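Long-range contact in YkuI protein (Bacillus subtilis, PDB 2BAS), which probably hydrolyses the second messenger cyclic di-GMP through its EAL domain, which is joined to a C-terminal domain associated with signalling: residues A326-Y337 with G348-W357. Sequence-based numbering, arbitrary orientation.
Sequences AEELTDCSFRIY and GNVFKQDGEW
The amide of Asn-349 lies beside Tyr-337, its plane turned 45° from the phenol ring, while its ND2 packs against the CD methylene of Arg-335. Val-350 forms an antiparallel hydrogen-bonded pair with Ile-336, its N and O each 3.1 Å from the O and N of that residue. CG2 of Val-350 touches both Ile-336 CB and Ala-326 CB, on the sheet face covered by the end of helix 318-328. Phe-351 and Arg-335, a non-hydrogen-bonded pair, lie on the opposite face of the sheet. CE1 of Phe-351 meets the Phe-334 ring at its edge; the guanidinium beside it forms salt bridges with Glu-397, Asp-395 and Asp-418. Lys-352 N donates to Phe-334 O (2.7 Å), and the fully extended side chain carries NZ to Thr-330, where it bonds O, from above the carbonyl plane, and OG1. Strands 335-340 and 349-353 form the first hairpin of a six-stranded antiparallel sheet in the C-terminal domain, and a type I' turn, Gln-353 to Glu-356, leads into its edge strand. Trp-357 lies between Ala-326 CB, centred over one face 3.6 Å from the six-membered ring centroid, and Lys-352 CB on the opposite face; its NE1 donates in the ring plane to Thr-330 OG1 (3.1 Å, 165°).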
loop_
_atom_site.group_PDB
_atom_site.type_symbol
_atom_site.label_atom_id
_atom_site.label_comp_id
_atom_site.label_asym_id
_atom_site.label_seq_id
_atom_site.Cartn_x
_atom_site.Cartn_y
_atom_site.Cartn_z
ATOM N N ALA A 326 -3.806 -27.946 20.982
ATOM C CA ALA A 326 -2.786 -27.011 21.461
ATOM C C ALA A 326 -1.606 -27.726 22.085
ATOM O O ALA A 326 -0.458 -27.408 21.782
ATOM C CB ALA A 326 -3.375 -26.020 22.459
ATOM N N GLU A 327 -1.901 -28.683 22.958
ATOM C CA GLU A 327 -0.879 -29.470 23.631
ATOM C C GLU A 327 -0.105 -30.370 22.678
ATOM O O GLU A 327 1.104 -30.544 22.831
ATOM C CB GLU A 327 -1.490 -30.283 24.779
ATOM C CG GLU A 327 -1.963 -29.431 25.968
ATOM C CD GLU A 327 -0.817 -28.792 26.772
ATOM O OE1 GLU A 327 0.358 -28.794 26.321
ATOM O OE2 GLU A 327 -1.100 -28.274 27.871
ATOM N N GLU A 328 -0.797 -30.934 21.694
ATOM C CA GLU A 328 -0.158 -31.751 20.666
ATOM C C GLU A 328 0.773 -30.897 19.795
ATOM O O GLU A 328 1.852 -31.343 19.404
ATOM C CB GLU A 328 -1.217 -32.436 19.798
ATOM C CG GLU A 328 -0.660 -33.418 18.774
ATOM C CD GLU A 328 0.037 -34.601 19.415
ATOM O OE1 GLU A 328 1.220 -34.824 19.093
ATOM O OE2 GLU A 328 -0.587 -35.298 20.250
ATOM N N LEU A 329 0.350 -29.671 19.501
ATOM C CA LEU A 329 1.155 -28.748 18.707
ATOM C C LEU A 329 1.878 -27.691 19.559
ATOM O O LEU A 329 2.306 -26.649 19.047
ATOM C CB LEU A 329 0.282 -28.072 17.630
ATOM C CG LEU A 329 -0.355 -28.943 16.538
ATOM C CD1 LEU A 329 -0.987 -28.071 15.495
ATOM C CD2 LEU A 329 0.635 -29.887 15.873
ATOM N N THR A 330 2.054 -27.976 20.848
ATOM C CA THR A 330 2.598 -26.979 21.786
ATOM C C THR A 330 3.859 -26.239 21.333
ATOM O O THR A 330 4.012 -25.043 21.613
ATOM C CB THR A 330 2.809 -27.549 23.209
ATOM O OG1 THR A 330 3.151 -26.474 24.093
ATOM C CG2 THR A 330 3.919 -28.600 23.243
ATOM N N ASP A 331 4.737 -26.942 20.619
ATOM C CA ASP A 331 6.033 -26.389 20.210
ATOM C C ASP A 331 5.990 -25.419 19.017
ATOM O O ASP A 331 6.927 -24.652 18.823
ATOM C CB ASP A 331 7.061 -27.517 20.003
ATOM C CG ASP A 331 7.547 -28.119 21.335
ATOM O OD1 ASP A 331 7.456 -27.417 22.366
ATOM O OD2 ASP A 331 8.029 -29.282 21.366
ATOM N N CYS A 332 4.898 -25.418 18.248
ATOM C CA CYS A 332 4.818 -24.554 17.065
ATOM C C CYS A 332 3.620 -23.617 16.979
ATOM O O CYS A 332 3.333 -23.084 15.910
ATOM C CB CYS A 332 4.910 -25.385 15.781
ATOM S SG CYS A 332 3.653 -26.666 15.619
ATOM N N SER A 333 2.927 -23.389 18.086
ATOM C CA SER A 333 1.813 -22.440 18.056
ATOM C C SER A 333 1.643 -21.659 19.359
ATOM O O SER A 333 2.239 -22.003 20.366
ATOM C CB SER A 333 0.500 -23.119 17.607
ATOM O OG SER A 333 0.134 -24.221 18.425
ATOM N N PHE A 334 0.852 -20.591 19.329
ATOM C CA PHE A 334 0.583 -19.821 20.556
ATOM C C PHE A 334 -0.891 -19.408 20.604
ATOM O O PHE A 334 -1.378 -18.939 21.621
ATOM C CB PHE A 334 1.527 -18.608 20.712
ATOM C CG PHE A 334 1.178 -17.448 19.814
ATOM C CD1 PHE A 334 0.422 -16.381 20.301
ATOM C CD2 PHE A 334 1.590 -17.430 18.487
ATOM C CE1 PHE A 334 0.088 -15.306 19.484
ATOM C CE2 PHE A 334 1.266 -16.376 17.658
ATOM C CZ PHE A 334 0.509 -15.305 18.151
ATOM N N ARG A 335 -1.602 -19.609 19.509
ATOM C CA ARG A 335 -3.057 -19.384 19.497
ATOM C C ARG A 335 -3.734 -20.325 18.518
ATOM O O ARG A 335 -3.238 -20.527 17.397
ATOM C CB ARG A 335 -3.407 -17.940 19.158
ATOM C CG ARG A 335 -4.798 -17.554 19.596
ATOM C CD ARG A 335 -5.250 -16.247 18.994
ATOM N NE ARG A 335 -4.676 -15.075 19.652
ATOM C CZ ARG A 335 -3.691 -14.334 19.148
ATOM N NH1 ARG A 335 -3.262 -13.268 19.813
ATOM N NH2 ARG A 335 -3.146 -14.648 17.978
ATOM N N ILE A 336 -4.839 -20.926 18.967
ATOM C CA ILE A 336 -5.678 -21.809 18.138
ATOM C C ILE A 336 -7.168 -21.517 18.382
ATOM O O ILE A 336 -7.577 -21.333 19.533
ATOM C CB ILE A 336 -5.368 -23.307 18.399
ATOM C CG1 ILE A 336 -3.868 -23.563 18.245
ATOM C CG2 ILE A 336 -6.160 -24.227 17.444
ATOM C CD1 ILE A 336 -3.433 -25.001 18.488
ATOM N N TYR A 337 -7.956 -21.475 17.298
ATOM C CA TYR A 337 -9.410 -21.252 17.336
ATOM C C TYR A 337 -10.069 -21.726 16.027
ATOM O O TYR A 337 -9.374 -21.918 15.021
ATOM C CB TYR A 337 -9.737 -19.765 17.591
ATOM C CG TYR A 337 -9.261 -18.811 16.505
ATOM C CD1 TYR A 337 -10.131 -18.330 15.523
ATOM C CD2 TYR A 337 -7.943 -18.407 16.457
ATOM C CE1 TYR A 337 -9.669 -17.456 14.520
ATOM C CE2 TYR A 337 -7.477 -17.557 15.479
ATOM C CZ TYR A 337 -8.328 -17.077 14.515
ATOM O OH TYR A 337 -7.799 -16.226 13.565
ATOM N N GLY A 348 -13.990 -20.584 21.927
ATOM C CA GLY A 348 -13.151 -19.570 22.550
ATOM C C GLY A 348 -11.763 -19.729 21.945
ATOM O O GLY A 348 -11.584 -20.503 20.995
ATOM N N ASN A 349 -10.780 -19.002 22.478
ATOM C CA ASN A 349 -9.398 -19.166 22.051
ATOM C C ASN A 349 -8.657 -20.013 23.061
ATOM O O ASN A 349 -9.006 -20.005 24.250
ATOM C CB ASN A 349 -8.668 -17.817 21.995
ATOM C CG ASN A 349 -8.933 -17.043 20.727
ATOM O OD1 ASN A 349 -9.585 -17.523 19.807
ATOM N ND2 ASN A 349 -8.428 -15.825 20.676
ATOM N N VAL A 350 -7.646 -20.749 22.595
ATOM C CA VAL A 350 -6.628 -21.273 23.506
ATOM C C VAL A 350 -5.383 -20.477 23.163
ATOM O O VAL A 350 -5.116 -20.221 21.982
ATOM C CB VAL A 350 -6.435 -22.827 23.485
ATOM C CG1 VAL A 350 -7.743 -23.515 23.835
ATOM C CG2 VAL A 350 -5.914 -23.342 22.154
ATOM N N PHE A 351 -4.660 -20.046 24.193
ATOM C CA PHE A 351 -3.597 -19.067 24.025
ATOM C C PHE A 351 -2.420 -19.449 24.895
ATOM O O PHE A 351 -2.595 -19.804 26.061
ATOM C CB PHE A 351 -4.146 -17.679 24.392
ATOM C CG PHE A 351 -3.145 -16.563 24.301
ATOM C CD1 PHE A 351 -2.858 -15.964 23.080
ATOM C CD2 PHE A 351 -2.519 -16.079 25.444
ATOM C CE1 PHE A 351 -1.942 -14.908 22.988
ATOM C CE2 PHE A 351 -1.595 -15.024 25.363
ATOM C CZ PHE A 351 -1.311 -14.436 24.127
ATOM N N LYS A 352 -1.225 -19.410 24.312
ATOM C CA LYS A 352 0.001 -19.758 25.028
ATOM C C LYS A 352 0.718 -18.500 25.521
ATOM O O LYS A 352 1.316 -17.753 24.734
ATOM C CB LYS A 352 0.920 -20.617 24.154
ATOM C CG LYS A 352 2.122 -21.186 24.880
ATOM C CD LYS A 352 2.906 -22.181 24.031
ATOM C CE LYS A 352 3.853 -22.970 24.931
ATOM N NZ LYS A 352 4.859 -23.800 24.205
ATOM N N GLN A 353 0.641 -18.278 26.830
ATOM C CA GLN A 353 1.215 -17.106 27.463
ATOM C C GLN A 353 2.262 -17.567 28.460
ATOM O O GLN A 353 1.945 -18.256 29.435
ATOM C CB GLN A 353 0.110 -16.319 28.171
ATOM C CG GLN A 353 0.584 -15.188 29.079
ATOM C CD GLN A 353 -0.435 -14.861 30.165
ATOM O OE1 GLN A 353 -0.199 -15.136 31.340
ATOM N NE2 GLN A 353 -1.580 -14.296 29.774
ATOM N N ASP A 354 3.512 -17.191 28.207
ATOM C CA ASP A 354 4.633 -17.576 29.069
ATOM C C ASP A 354 4.740 -19.096 29.272
ATOM O O ASP A 354 4.929 -19.561 30.390
ATOM C CB ASP A 354 4.576 -16.834 30.420
ATOM C CG ASP A 354 5.285 -15.479 30.389
ATOM O OD1 ASP A 354 5.185 -14.746 29.382
ATOM O OD2 ASP A 354 5.953 -15.141 31.389
ATOM N N GLY A 355 4.600 -19.859 28.190
ATOM C CA GLY A 355 4.815 -21.315 28.222
ATOM C C GLY A 355 3.692 -22.222 28.714
ATOM O O GLY A 355 3.850 -23.450 28.734
ATOM N N GLU A 356 2.564 -21.630 29.110
ATOM C CA GLU A 356 1.415 -22.383 29.629
ATOM C C GLU A 356 0.140 -21.989 28.874
ATOM O O GLU A 356 -0.150 -20.801 28.712
ATOM C CB GLU A 356 1.238 -22.132 31.137
ATOM C CG GLU A 356 2.497 -22.322 31.993
ATOM C CD GLU A 356 2.771 -23.768 32.401
ATOM O OE1 GLU A 356 3.828 -24.015 33.021
ATOM O OE2 GLU A 356 1.936 -24.657 32.125
ATOM N N TRP A 357 -0.616 -22.985 28.411
ATOM C CA TRP A 357 -1.830 -22.738 27.617
ATOM C C TRP A 357 -2.988 -22.249 28.465
ATOM O O TRP A 357 -3.210 -22.734 29.572
ATOM C CB TRP A 357 -2.243 -23.978 26.818
ATOM C CG TRP A 357 -1.331 -24.243 25.691
ATOM C CD1 TRP A 357 -0.255 -25.089 25.684
ATOM C CD2 TRP A 357 -1.377 -23.634 24.398
ATOM N NE1 TRP A 357 0.366 -25.053 24.456
ATOM C CE2 TRP A 357 -0.303 -24.169 23.646
ATOM C CE3 TRP A 357 -2.221 -22.689 23.795
ATOM C CZ2 TRP A 357 -0.052 -23.793 22.321
ATOM C CZ3 TRP A 357 -1.970 -22.315 22.469
ATOM C CH2 TRP A 357 -0.890 -22.868 21.751
HETATM O O HOH W 1 4.859 -21.821 21.445
#